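Local coordinates for GTP-sensing transcriptional pleiotropic repressor CodY (Clostridioides difficile, PDB 5N0L), which probably senses nutrients by binding isoleucine in its GAF domain and acts as a GTP-sensing pleiotropic repressor of transcription, at residues V27-L32 with T152-E157; Y45-K50 with K75-E80; V61-V66 with S133-S138; D89-N94 with I146-A151. One frame throughout, in Å; residues are numbered along the deposited sequence.

Overall arrangement
All four contacts lie in one GAF domain, built round a five-stranded antiparallel sheet in the order 53-57, 43-48, 125-134, 114-122, 92-95. Contacts 1 and 4 share helix 141-158, their centres about 14 Å apart; contact 1 packs it against the start of helix 30-40, and contact 4 ties it to the residue leading into strand 92-95, outermost on that side within this chain. Contacts 2 and 3, centres about 16 Å apart, both touch the bound isoleucine and use the neighbouring strands 43-48 and 125-134. Along the chain, contacts 2, 3 and 4 all fall between the two halves of contact 1, and contacts 2 and 3 interleave. Val46 touches Val154 and Phe29, so strand 43-48 links the ligand pocket to the helical layer.

Contact 1: residues V27-L32 with T152-E157; sequences VSFDLL and TVVGLE
Phe29 and Val154 carry this purely apolar contact, in which a ring, two branched aliphatic chains and one methylene close the gap between the start of helix 30-40 and helix 141-158. The CH-pi element comes first: Val154 CG1 sits over the centre of the Phe29 ring, 3.9 Å from its centroid and 12° off the normal. A methyl suits that place because it is compact, apolar and can turn C-H bonds toward the pi cloud. Van der Waals packing adds the rest. At the ring's edge, in its plane, Phe29 CE1 lies 3.9 Å from Glu157 CB, while the Glu157 carboxylate leads away. Leu32, with CG anti to its backbone N (chi1 174°), extends CD2 to 3.6 Å from Val154 CG2, so both valine branches are engaged. Before the helix, Ser28 OG accepts from Asp30 N at 3.2 Å, forming an ST turn; Phe29 is the N-cap residue. Ser25 of a second subunit also packs on Phe29. This is helix-to-helix packing on one side of the GAF-domain sheet, at a subunit interface.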
loop_
_atom_site.group_PDB
_atom_site.type_symbol
_atom_site.label_atom_id
_atom_site.label_comp_id
_atom_site.label_asym_id
_atom_site.label_seq_id
_atom_site.Cartn_x
_atom_site.Cartn_y
_atom_site.Cartn_z
ATOM N N VAL A 27 -9.693 2.191 -10.777
ATOM C CA VAL A 27 -9.416 0.758 -11.047
ATOM C C VAL A 27 -10.477 0.240 -11.986
ATOM O O VAL A 27 -11.609 0.511 -11.806
ATOM C CB VAL A 27 -9.420 -0.061 -9.772
ATOM C CG1 VAL A 27 -10.671 0.250 -8.994
ATOM C CG2 VAL A 27 -9.289 -1.558 -10.083
ATOM N N SER A 28 -10.046 -0.423 -13.037
ATOM C CA SER A 28 -10.916 -0.992 -14.037
ATOM C C SER A 28 -10.915 -2.516 -13.911
ATOM O O SER A 28 -9.914 -3.048 -13.657
ATOM C CB SER A 28 -10.331 -0.684 -15.372
ATOM O OG SER A 28 -11.111 -1.105 -16.403
ATOM N N PHE A 29 -12.087 -3.081 -14.095
ATOM C CA PHE A 29 -12.337 -4.508 -14.109
ATOM C C PHE A 29 -12.759 -4.877 -15.521
ATOM O O PHE A 29 -13.473 -5.816 -15.732
ATOM C CB PHE A 29 -13.366 -4.860 -13.054
ATOM C CG PHE A 29 -12.859 -4.697 -11.679
ATOM C CD1 PHE A 29 -12.064 -5.652 -11.106
ATOM C CD2 PHE A 29 -13.064 -3.503 -10.990
ATOM C CE1 PHE A 29 -11.541 -5.474 -9.861
ATOM C CE2 PHE A 29 -12.567 -3.340 -9.746
ATOM C CZ PHE A 29 -11.806 -4.320 -9.163
ATOM N N ASP A 30 -12.306 -4.125 -16.507
ATOM C CA ASP A 30 -12.636 -4.446 -17.890
ATOM C C ASP A 30 -12.091 -5.848 -18.309
ATOM O O ASP A 30 -12.752 -6.513 -19.082
ATOM C CB ASP A 30 -12.136 -3.383 -18.864
ATOM C CG ASP A 30 -13.089 -2.205 -18.972
ATOM O OD1 ASP A 30 -14.177 -2.198 -18.416
ATOM O OD2 ASP A 30 -12.665 -1.188 -19.572
ATOM N N LEU A 31 -10.925 -6.233 -17.822
ATOM C CA LEU A 31 -10.298 -7.517 -18.227
ATOM C C LEU A 31 -11.125 -8.659 -17.615
ATOM O O LEU A 31 -11.503 -9.593 -18.386
ATOM C CB LEU A 31 -8.870 -7.596 -17.810
ATOM C CG LEU A 31 -7.929 -6.597 -18.544
ATOM C CD1 LEU A 31 -6.685 -6.469 -17.689
ATOM C CD2 LEU A 31 -7.652 -7.110 -19.944
ATOM N N LEU A 32 -11.532 -8.521 -16.392
ATOM C CA LEU A 32 -12.398 -9.638 -15.801
ATOM C C LEU A 32 -13.735 -9.615 -16.493
ATOM O O LEU A 32 -14.331 -10.667 -16.815
ATOM C CB LEU A 32 -12.553 -9.426 -14.322
ATOM C CG LEU A 32 -13.521 -10.384 -13.531
ATOM C CD1 LEU A 32 -13.073 -11.815 -13.807
ATOM C CD2 LEU A 32 -13.538 -10.114 -12.058
ATOM N N THR A 152 -16.771 -12.122 -5.767
ATOM C CA THR A 152 -15.975 -12.130 -4.608
ATOM C C THR A 152 -14.537 -11.603 -4.877
ATOM O O THR A 152 -13.987 -10.859 -4.047
ATOM C CB THR A 152 -15.940 -13.606 -4.034
ATOM O OG1 THR A 152 -17.276 -13.910 -3.634
ATOM C CG2 THR A 152 -15.080 -13.707 -2.870
ATOM N N VAL A 153 -13.952 -11.979 -6.003
ATOM C CA VAL A 153 -12.630 -11.488 -6.347
ATOM C C VAL A 153 -12.664 -9.917 -6.560
ATOM O O VAL A 153 -11.760 -9.213 -5.998
ATOM C CB VAL A 153 -12.106 -12.149 -7.609
ATOM C CG1 VAL A 153 -10.910 -11.407 -8.229
ATOM C CG2 VAL A 153 -11.676 -13.540 -7.236
ATOM N N VAL A 154 -13.671 -9.452 -7.220
ATOM C CA VAL A 154 -13.844 -7.918 -7.328
ATOM C C VAL A 154 -13.876 -7.295 -5.932
ATOM O O VAL A 154 -13.069 -6.340 -5.650
ATOM C CB VAL A 154 -15.043 -7.490 -8.178
ATOM C CG1 VAL A 154 -15.194 -5.886 -8.163
ATOM C CG2 VAL A 154 -14.963 -7.955 -9.605
ATOM N N GLY A 155 -14.672 -7.886 -5.013
ATOM C CA GLY A 155 -14.676 -7.494 -3.616
ATOM C C GLY A 155 -13.341 -7.398 -2.885
ATOM O O GLY A 155 -13.082 -6.433 -2.142
ATOM N N LEU A 156 -12.464 -8.357 -3.156
ATOM C CA LEU A 156 -11.163 -8.429 -2.604
ATOM C C LEU A 156 -10.252 -7.363 -3.142
ATOM O O LEU A 156 -9.245 -7.026 -2.508
ATOM C CB LEU A 156 -10.466 -9.781 -2.918
ATOM C CG LEU A 156 -11.052 -10.977 -2.177
ATOM C CD1 LEU A 156 -10.334 -12.175 -2.765
ATOM C CD2 LEU A 156 -10.771 -10.955 -0.695
ATOM N N GLU A 157 -10.556 -6.957 -4.360
ATOM C CA GLU A 157 -9.679 -6.038 -5.115
ATOM C C GLU A 157 -10.103 -4.591 -4.962
ATOM O O GLU A 157 -9.276 -3.701 -5.248
ATOM C CB GLU A 157 -9.633 -6.389 -6.579
ATOM C CG GLU A 157 -8.892 -7.676 -6.877
ATOM C CD GLU A 157 -7.399 -7.633 -6.658
ATOM O OE1 GLU A 157 -6.942 -8.781 -6.450
ATOM O OE2 GLU A 157 -6.717 -6.518 -6.725
#

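Contact 2: residues Y45-K50 with K75-E80; sequences YVVSAK and KKFSDE. With ILE (isoleucine), chain G.
The isoleucine pocket of the GAF domain takes part of its wall from this contact, where Tyr45 on strand 43-48 meets Phe77, shortly before helix 79-85. The two rings form a T-shaped (edge-to-face) pair: Phe77 presents its edge to the Tyr45 face, the centroids 5.3 Å apart and the planes at 64°. Phe77 CG lies anti to the carbonyl carbon (chi1 -83°), which turns the ring toward Tyr45 and Val47, and CE1 comes within 3.6 Å of Tyr45 CD2. Val47, two residues along the same strand and therefore on the same side of it, places CG2 over one Phe77 face, 4.0 Å from the ring centroid, a CH-pi contact displaced toward the rim. Phe77 CZ lies 3.9 Å from CD1 of the ligand. The ring of Tyr45 runs on past Phe77 to the ligand carboxylate, where its OH donates to isoleucine OXT at 2.6 Å; OXT lies near the ring plane. That hydroxyl is also probably hydrogen-bonded to Ser65 N. Tyrosine combines both tasks, an apolar ring beside phenylalanine and a polar tip for the carboxylate, which is consistent with a pocket that recognises the hydrophobic side chain and the charged amino-acid end of its ligand together.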
loop_
_atom_site.group_PDB
_atom_site.type_symbol
_atom_site.label_atom_id
_atom_site.label_comp_id
_atom_site.label_asym_id
_atom_site.label_seq_id
_atom_site.Cartn_x
_atom_site.Cartn_y
_atom_site.Cartn_z
ATOM N N TYR A 45 -21.635 -6.100 -16.389
ATOM C CA TYR A 45 -21.370 -4.804 -15.698
ATOM C C TYR A 45 -20.870 -4.997 -14.307
ATOM O O TYR A 45 -21.511 -5.724 -13.495
ATOM C CB TYR A 45 -22.644 -4.051 -15.680
ATOM C CG TYR A 45 -23.422 -3.896 -16.916
ATOM C CD1 TYR A 45 -24.378 -4.890 -17.350
ATOM C CD2 TYR A 45 -23.356 -2.770 -17.724
ATOM C CE1 TYR A 45 -25.130 -4.771 -18.419
ATOM C CE2 TYR A 45 -24.130 -2.619 -18.837
ATOM C CZ TYR A 45 -25.048 -3.566 -19.220
ATOM O OH TYR A 45 -25.852 -3.444 -20.329
ATOM N N VAL A 46 -19.691 -4.413 -13.996
ATOM C CA VAL A 46 -19.191 -4.388 -12.649
ATOM C C VAL A 46 -19.485 -2.963 -12.165
ATOM O O VAL A 46 -18.878 -2.070 -12.728
ATOM C CB VAL A 46 -17.731 -4.656 -12.648
ATOM C CG1 VAL A 46 -17.154 -4.570 -11.297
ATOM C CG2 VAL A 46 -17.434 -6.096 -13.200
ATOM N N VAL A 47 -20.325 -2.833 -11.161
ATOM C CA VAL A 47 -20.890 -1.548 -10.805
ATOM C C VAL A 47 -20.615 -1.279 -9.333
ATOM O O VAL A 47 -20.979 -2.069 -8.436
ATOM C CB VAL A 47 -22.434 -1.560 -11.025
ATOM C CG1 VAL A 47 -22.952 -0.114 -10.768
ATOM C CG2 VAL A 47 -22.814 -1.923 -12.439
ATOM N N SER A 48 -19.990 -0.114 -8.975
ATOM C CA SER A 48 -19.758 0.186 -7.597
ATOM C C SER A 48 -21.115 0.444 -6.875
ATOM O O SER A 48 -22.163 0.641 -7.527
ATOM C CB SER A 48 -18.847 1.476 -7.475
ATOM O OG SER A 48 -19.677 2.564 -7.832
ATOM N N ALA A 49 -21.084 0.461 -5.531
ATOM C CA ALA A 49 -22.312 0.672 -4.732
ATOM C C ALA A 49 -22.959 2.014 -5.121
ATOM O O ALA A 49 -24.176 2.172 -5.171
ATOM C CB ALA A 49 -22.071 0.517 -3.248
ATOM N N LYS A 50 -22.079 3.002 -5.411
ATOM C CA LYS A 50 -22.589 4.336 -5.912
ATOM C C LYS A 50 -22.940 4.479 -7.385
ATOM O O LYS A 50 -23.344 5.563 -7.895
ATOM C CB LYS A 50 -21.527 5.350 -5.464
ATOM C CG LYS A 50 -21.504 5.490 -3.975
ATOM C CD LYS A 50 -20.593 6.600 -3.478
ATOM C CE LYS A 50 -19.223 6.047 -3.283
ATOM N NZ LYS A 50 -19.153 5.320 -1.975
ATOM N N LYS A 75 -18.807 6.858 -16.741
ATOM C CA LYS A 75 -19.761 5.805 -17.005
ATOM C C LYS A 75 -20.436 5.327 -15.710
ATOM O O LYS A 75 -19.797 5.048 -14.697
ATOM C CB LYS A 75 -19.068 4.679 -17.688
ATOM C CG LYS A 75 -18.510 5.004 -19.052
ATOM C CD LYS A 75 -17.882 3.724 -19.663
ATOM C CE LYS A 75 -16.863 3.997 -20.747
ATOM N NZ LYS A 75 -17.239 5.159 -21.575
ATOM N N LYS A 76 -21.746 5.282 -15.746
ATOM C CA LYS A 76 -22.542 4.936 -14.561
ATOM C C LYS A 76 -23.859 4.282 -14.966
ATOM O O LYS A 76 -24.272 4.280 -16.124
ATOM C CB LYS A 76 -22.881 6.146 -13.677
ATOM C CG LYS A 76 -23.608 7.232 -14.442
ATOM C CD LYS A 76 -23.655 8.525 -13.629
ATOM C CE LYS A 76 -24.770 9.338 -14.232
ATOM N NZ LYS A 76 -24.949 10.747 -13.690
ATOM N N PHE A 77 -24.506 3.703 -13.956
ATOM C CA PHE A 77 -25.959 3.416 -14.036
ATOM C C PHE A 77 -26.762 4.649 -13.593
ATOM O O PHE A 77 -26.292 5.487 -12.778
ATOM C CB PHE A 77 -26.408 2.207 -13.184
ATOM C CG PHE A 77 -26.202 0.847 -13.858
ATOM C CD1 PHE A 77 -25.634 0.649 -15.093
ATOM C CD2 PHE A 77 -26.547 -0.230 -13.068
ATOM C CE1 PHE A 77 -25.475 -0.675 -15.656
ATOM C CE2 PHE A 77 -26.398 -1.519 -13.634
ATOM C CZ PHE A 77 -25.850 -1.717 -14.855
ATOM N N SER A 78 -27.965 4.704 -14.060
ATOM C CA SER A 78 -28.933 5.763 -13.675
ATOM C C SER A 78 -29.136 5.633 -12.177
ATOM O O SER A 78 -28.797 4.624 -11.575
ATOM C CB SER A 78 -30.267 5.606 -14.353
ATOM O OG SER A 78 -30.963 4.389 -13.847
ATOM N N ASP A 79 -29.563 6.673 -11.530
ATOM C CA ASP A 79 -29.830 6.597 -10.144
ATOM C C ASP A 79 -30.864 5.495 -9.798
ATOM O O ASP A 79 -30.715 4.853 -8.787
ATOM C CB ASP A 79 -30.326 7.956 -9.595
ATOM C CG ASP A 79 -30.420 7.930 -8.044
ATOM O OD1 ASP A 79 -29.366 7.726 -7.272
ATOM O OD2 ASP A 79 -31.539 8.112 -7.587
ATOM N N GLU A 80 -31.913 5.348 -10.595
ATOM C CA GLU A 80 -32.949 4.324 -10.339
ATOM C C GLU A 80 -32.314 2.924 -10.383
ATOM O O GLU A 80 -32.608 2.099 -9.480
ATOM C CB GLU A 80 -34.053 4.450 -11.349
ATOM C CG GLU A 80 -35.129 3.376 -11.312
ATOM C CD GLU A 80 -36.518 3.860 -11.603
ATOM O OE1 GLU A 80 -36.662 4.482 -12.653
ATOM O OE2 GLU A 80 -37.484 3.540 -10.834
HETATM N N ILE G . -29.873 -3.218 -20.331
HETATM C CA ILE G . -29.020 -4.253 -19.674
HETATM C C ILE G . -28.581 -5.270 -20.695
HETATM O O ILE G . -29.432 -5.793 -21.411
HETATM C CB ILE G . -29.770 -4.895 -18.526
HETATM C CG1 ILE G . -30.012 -3.840 -17.437
HETATM C CG2 ILE G . -28.942 -5.961 -17.890
HETATM C CD1 ILE G . -28.809 -3.508 -16.574
HETATM O OXT ILE G . -27.389 -5.455 -20.825
#

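Contact 3: residues V61-V66 with S133-S138; sequences VQDSSV and SRYSNS. With ILE (isoleucine), chain G.
Asp63 reaches from the loop 61-66 across to Tyr135. Its CB lies beside the ligand, 3.4 Å from the carboxylate atom O of the bound isoleucine. CG is anti to the carbonyl carbon (chi1 -61°), which directs the carboxylate toward Tyr135. OD1 stays 3.4 Å from Tyr135 OH, whereas OD2 accepts the hydroxyl's hydrogen bond at 2.5 Å, a very short distance. The two side chains approach from opposite directions, with carboxylate and ring planes 59° apart. OD2 also forms a salt bridge with Lys113, itself a ligand-binding residue, so a phenol and an ammonium group share one oxygen; their combined pull would probably stabilise the negative charge. A short acidic chain suits the place because its carboxylate can meet Tyr135 and Lys113 while the residue's own carbonyl accepts from the ligand: the isoleucine N donates to Asp63 O at 2.7 Å and to Ser65 OG at 2.7 Å. On the other segment, Ser133 offers a small side chain, its CB 3.6 Å from isoleucine CG2. By gripping Asp63, Tyr135 probably helps to position, as a second-shell residue, the loop that receives the ligand amino group, an arrangement belonging to the effector pocket of this GAF domain.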
loop_
_atom_site.group_PDB
_atom_site.type_symbol
_atom_site.label_atom_id
_atom_site.label_comp_id
_atom_site.label_asym_id
_atom_site.label_seq_id
_atom_site.Cartn_x
_atom_site.Cartn_y
_atom_site.Cartn_z
ATOM N N VAL A 61 -24.263 -4.879 -27.900
ATOM C CA VAL A 61 -23.945 -3.412 -27.684
ATOM C C VAL A 61 -25.187 -2.513 -27.570
ATOM O O VAL A 61 -25.232 -1.578 -26.706
ATOM C CB VAL A 61 -22.945 -2.920 -28.755
ATOM C CG1 VAL A 61 -22.749 -1.357 -28.689
ATOM C CG2 VAL A 61 -21.560 -3.568 -28.644
ATOM N N GLN A 62 -26.230 -2.840 -28.322
ATOM C CA GLN A 62 -27.447 -2.046 -28.347
ATOM C C GLN A 62 -28.206 -2.033 -27.060
ATOM O O GLN A 62 -29.051 -1.174 -26.853
ATOM C CB GLN A 62 -28.369 -2.400 -29.530
ATOM C CG GLN A 62 -27.726 -2.169 -30.908
ATOM C CD GLN A 62 -27.610 -0.681 -31.256
ATOM O OE1 GLN A 62 -26.497 -0.101 -31.351
ATOM N NE2 GLN A 62 -28.771 -0.043 -31.444
ATOM N N ASP A 63 -28.026 -3.057 -26.203
ATOM C CA ASP A 63 -28.703 -3.148 -24.946
ATOM C C ASP A 63 -28.002 -2.563 -23.742
ATOM O O ASP A 63 -28.482 -2.709 -22.622
ATOM C CB ASP A 63 -28.890 -4.766 -24.647
ATOM C CG ASP A 63 -29.711 -5.452 -25.697
ATOM O OD1 ASP A 63 -30.298 -4.792 -26.573
ATOM O OD2 ASP A 63 -29.827 -6.735 -25.551
ATOM N N SER A 64 -26.908 -1.771 -23.959
ATOM C CA SER A 64 -26.160 -1.215 -22.824
ATOM C C SER A 64 -27.020 -0.288 -22.017
ATOM O O SER A 64 -27.742 0.513 -22.600
ATOM C CB SER A 64 -24.957 -0.471 -23.302
ATOM O OG SER A 64 -24.342 0.033 -22.149
ATOM N N SER A 65 -26.967 -0.408 -20.718
ATOM C CA SER A 65 -27.651 0.546 -19.812
ATOM C C SER A 65 -26.677 1.622 -19.262
ATOM O O SER A 65 -27.010 2.284 -18.313
ATOM C CB SER A 65 -28.325 -0.164 -18.634
ATOM O OG SER A 65 -29.463 -0.838 -19.116
ATOM N N VAL A 66 -25.463 1.621 -19.765
ATOM C CA VAL A 66 -24.427 2.575 -19.315
ATOM C C VAL A 66 -24.836 3.933 -19.834
ATOM O O VAL A 66 -25.325 4.113 -20.941
ATOM C CB VAL A 66 -23.032 2.252 -19.830
ATOM C CG1 VAL A 66 -22.036 3.244 -19.312
ATOM C CG2 VAL A 66 -22.467 0.901 -19.314
ATOM N N SER A 133 -26.079 -10.487 -18.256
ATOM C CA SER A 133 -27.303 -10.546 -19.035
ATOM C C SER A 133 -27.132 -11.092 -20.417
ATOM O O SER A 133 -26.159 -10.814 -21.059
ATOM C CB SER A 133 -27.951 -9.193 -19.080
ATOM O OG SER A 133 -29.196 -9.163 -19.746
ATOM N N ARG A 134 -28.048 -12.000 -20.863
ATOM C CA ARG A 134 -27.916 -12.601 -22.158
ATOM C C ARG A 134 -29.281 -13.101 -22.667
ATOM O O ARG A 134 -30.264 -13.245 -21.913
ATOM C CB ARG A 134 -26.857 -13.726 -22.150
ATOM C CG ARG A 134 -27.415 -14.958 -21.376
ATOM C CD ARG A 134 -26.299 -15.923 -21.246
ATOM N NE ARG A 134 -26.720 -17.230 -20.608
ATOM C CZ ARG A 134 -25.849 -18.123 -20.173
ATOM N NH1 ARG A 134 -24.544 -17.976 -20.295
ATOM N NH2 ARG A 134 -26.343 -19.336 -19.665
ATOM N N TYR A 135 -29.347 -13.308 -23.939
ATOM C CA TYR A 135 -30.545 -13.802 -24.616
ATOM C C TYR A 135 -30.462 -15.373 -24.546
ATOM O O TYR A 135 -29.412 -15.935 -24.325
ATOM C CB TYR A 135 -30.589 -13.465 -26.086
ATOM C CG TYR A 135 -30.860 -11.890 -26.319
ATOM C CD1 TYR A 135 -32.129 -11.439 -26.266
ATOM C CD2 TYR A 135 -29.835 -11.046 -26.498
ATOM C CE1 TYR A 135 -32.467 -10.100 -26.391
ATOM C CE2 TYR A 135 -30.121 -9.698 -26.676
ATOM C CZ TYR A 135 -31.409 -9.235 -26.582
ATOM O OH TYR A 135 -31.711 -7.874 -26.722
ATOM N N SER A 136 -31.640 -15.901 -24.713
ATOM C CA SER A 136 -31.841 -17.367 -25.182
ATOM C C SER A 136 -31.645 -18.391 -24.052
ATOM O O SER A 136 -32.496 -19.279 -23.903
ATOM C CB SER A 136 -30.980 -17.667 -26.407
ATOM O OG SER A 136 -31.269 -18.945 -27.067
ATOM N N ASN A 137 -30.561 -18.375 -23.350
ATOM C CA ASN A 137 -30.202 -19.335 -22.278
ATOM C C ASN A 137 -30.262 -18.817 -20.888
ATOM O O ASN A 137 -29.466 -17.937 -20.484
ATOM C CB ASN A 137 -28.833 -19.972 -22.586
ATOM C CG ASN A 137 -28.875 -20.853 -23.885
ATOM O OD1 ASN A 137 -29.675 -21.838 -23.986
ATOM N ND2 ASN A 137 -28.003 -20.525 -24.860
ATOM N N SER A 138 -31.037 -19.469 -20.025
ATOM C CA SER A 138 -30.949 -19.220 -18.641
ATOM C C SER A 138 -29.580 -19.603 -18.070
ATOM O O SER A 138 -28.827 -20.422 -18.666
ATOM C CB SER A 138 -32.048 -19.990 -17.928
ATOM O OG SER A 138 -31.900 -21.373 -18.335
HETATM N N ILE G . -29.873 -3.218 -20.331
HETATM C CA ILE G . -29.020 -4.253 -19.674
HETATM C C ILE G . -28.581 -5.270 -20.695
HETATM O O ILE G . -29.432 -5.793 -21.411
HETATM C CB ILE G . -29.770 -4.895 -18.526
HETATM C CG1 ILE G . -30.012 -3.840 -17.437
HETATM C CG2 ILE G . -28.942 -5.961 -17.890
HETATM C CD1 ILE G . -28.809 -3.508 -16.574
HETATM O OXT ILE G . -27.389 -5.455 -20.825
#

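Contact 4: residues D89-N94 with I146-A151; sequences DETLEN and IAEYSA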
loop_
_atom_site.group_PDB
_atom_site.type_symbol
_atom_site.label_atom_id
_atom_site.label_comp_id
_atom_site.label_asym_id
_atom_site.label_seq_id
_atom_site.Cartn_x
_atom_site.Cartn_y
_atom_site.Cartn_z
ATOM N N ASP A 89 -30.111 -8.508 -1.854
ATOM C CA ASP A 89 -29.049 -8.861 -0.878
ATOM C C ASP A 89 -28.383 -10.223 -1.054
ATOM O O ASP A 89 -27.416 -10.497 -0.407
ATOM C CB ASP A 89 -29.547 -8.736 0.570
ATOM C CG ASP A 89 -30.483 -9.868 0.993
ATOM O OD1 ASP A 89 -31.259 -10.416 0.170
ATOM O OD2 ASP A 89 -30.410 -10.220 2.183
ATOM N N GLU A 90 -28.942 -11.036 -1.928
ATOM C CA GLU A 90 -28.395 -12.346 -2.338
ATOM C C GLU A 90 -28.510 -12.459 -3.827
ATOM O O GLU A 90 -29.354 -11.816 -4.396
ATOM C CB GLU A 90 -29.288 -13.496 -1.802
ATOM C CG GLU A 90 -29.627 -13.484 -0.390
ATOM C CD GLU A 90 -30.254 -14.816 -0.043
ATOM O OE1 GLU A 90 -29.579 -15.571 0.678
ATOM O OE2 GLU A 90 -31.378 -15.110 -0.545
ATOM N N THR A 91 -27.725 -13.351 -4.454
ATOM C CA THR A 91 -27.852 -13.554 -5.833
ATOM C C THR A 91 -29.292 -13.682 -6.293
ATOM O O THR A 91 -30.128 -14.471 -5.768
ATOM C CB THR A 91 -26.973 -14.703 -6.315
ATOM O OG1 THR A 91 -25.609 -14.434 -6.043
ATOM C CG2 THR A 91 -27.158 -14.931 -7.825
ATOM N N LEU A 92 -29.619 -12.894 -7.293
ATOM C CA LEU A 92 -30.879 -12.946 -7.988
ATOM C C LEU A 92 -30.647 -13.537 -9.347
ATOM O O LEU A 92 -30.018 -12.936 -10.267
ATOM C CB LEU A 92 -31.473 -11.556 -8.085
ATOM C CG LEU A 92 -32.843 -11.549 -8.757
ATOM C CD1 LEU A 92 -33.938 -12.366 -8.022
ATOM C CD2 LEU A 92 -33.322 -10.115 -8.903
ATOM N N GLU A 93 -31.138 -14.797 -9.556
ATOM C CA GLU A 93 -30.821 -15.432 -10.836
ATOM C C GLU A 93 -31.942 -15.465 -11.768
ATOM O O GLU A 93 -33.078 -15.676 -11.367
ATOM C CB GLU A 93 -30.196 -16.809 -10.719
ATOM C CG GLU A 93 -30.952 -17.859 -10.063
ATOM C CD GLU A 93 -30.645 -19.267 -10.649
ATOM O OE1 GLU A 93 -29.703 -19.614 -11.442
ATOM O OE2 GLU A 93 -31.458 -20.067 -10.316
ATOM N N ASN A 94 -31.625 -15.290 -13.046
ATOM C CA ASN A 94 -32.579 -15.441 -14.132
ATOM C C ASN A 94 -33.792 -14.599 -14.038
ATOM O O ASN A 94 -34.893 -15.032 -14.233
ATOM C CB ASN A 94 -32.972 -16.974 -14.317
ATOM C CG ASN A 94 -31.834 -17.790 -14.729
ATOM O OD1 ASN A 94 -31.586 -18.935 -14.196
ATOM N ND2 ASN A 94 -31.109 -17.278 -15.693
ATOM N N ILE A 146 -19.240 -19.403 -11.252
ATOM C CA ILE A 146 -18.219 -18.533 -11.937
ATOM C C ILE A 146 -18.554 -17.075 -11.557
ATOM O O ILE A 146 -17.679 -16.316 -11.165
ATOM C CB ILE A 146 -18.182 -18.716 -13.426
ATOM C CG1 ILE A 146 -17.669 -20.184 -13.714
ATOM C CG2 ILE A 146 -17.316 -17.667 -14.132
ATOM C CD1 ILE A 146 -17.885 -20.553 -15.111
ATOM N N ALA A 147 -19.793 -16.755 -11.642
ATOM C CA ALA A 147 -20.233 -15.334 -11.281
ATOM C C ALA A 147 -19.978 -14.983 -9.886
ATOM O O ALA A 147 -19.478 -13.846 -9.580
ATOM C CB ALA A 147 -21.639 -15.084 -11.601
ATOM N N GLU A 148 -20.264 -15.856 -8.938
ATOM C CA GLU A 148 -20.095 -15.570 -7.589
ATOM C C GLU A 148 -18.660 -15.498 -7.117
ATOM O O GLU A 148 -18.315 -14.594 -6.261
ATOM C CB GLU A 148 -20.928 -16.471 -6.688
ATOM C CG GLU A 148 -22.399 -16.203 -6.862
ATOM C CD GLU A 148 -23.308 -16.920 -5.912
ATOM O OE1 GLU A 148 -22.791 -17.602 -4.974
ATOM O OE2 GLU A 148 -24.542 -16.743 -6.121
ATOM N N TYR A 149 -17.793 -16.398 -7.605
ATOM C CA TYR A 149 -16.475 -16.312 -7.237
ATOM C C TYR A 149 -15.851 -15.030 -7.911
ATOM O O TYR A 149 -15.012 -14.395 -7.256
ATOM C CB TYR A 149 -15.616 -17.536 -7.397
ATOM C CG TYR A 149 -14.938 -17.798 -8.607
ATOM C CD1 TYR A 149 -13.743 -17.095 -8.989
ATOM C CD2 TYR A 149 -15.303 -18.932 -9.366
ATOM C CE1 TYR A 149 -13.049 -17.461 -10.099
ATOM C CE2 TYR A 149 -14.616 -19.268 -10.477
ATOM C CZ TYR A 149 -13.468 -18.578 -10.826
ATOM O OH TYR A 149 -12.804 -18.966 -11.939
ATOM N N SER A 150 -16.249 -14.739 -9.117
ATOM C CA SER A 150 -15.718 -13.510 -9.809
ATOM C C SER A 150 -16.136 -12.257 -9.069
ATOM O O SER A 150 -15.229 -11.367 -8.859
ATOM C CB SER A 150 -16.236 -13.475 -11.222
ATOM O OG SER A 150 -15.655 -14.435 -12.077
ATOM N N ALA A 151 -17.360 -12.201 -8.597
ATOM C CA ALA A 151 -17.813 -11.083 -7.695
ATOM C C ALA A 151 -17.051 -10.975 -6.429
ATOM O O ALA A 151 -16.656 -9.876 -5.981
ATOM C CB ALA A 151 -19.292 -11.151 -7.417
#
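Thr91 and Glu148 point at each other from opposite directions, one from the residue just before strand 92-95 and the other from the flank of helix 141-158, and a single hydrogen bond joins them. Thr91 OG1 donates to Glu148 OE2 at 2.5 Å, arriving from above the carboxylate plane, 48° out of it. The glutamate chain runs extended beyond CG (chi2 -173°), which carries its carboxylate across the gap to the threonine. OG1 makes the bond, with Thr91 CB and CG2 3.2 and 3.6 Å from Glu148 OE2. A long acidic chain suits the helix position because it spans the gap to Thr91, and its charge suits Arg13 of a neighbouring subunit, which forms a salt bridge with OE2 and would probably favour the charged carboxylate. Within the helix, Ser150 OG also hydrogen-bonds to Ile146 O. Ala151 and Thr91 both touch Val118 of strand 114-122. The arrangement is a helix packed on the antiparallel sheet of a GAF domain, joined to the loop leading into strand 92-95 and linked there to another subunit.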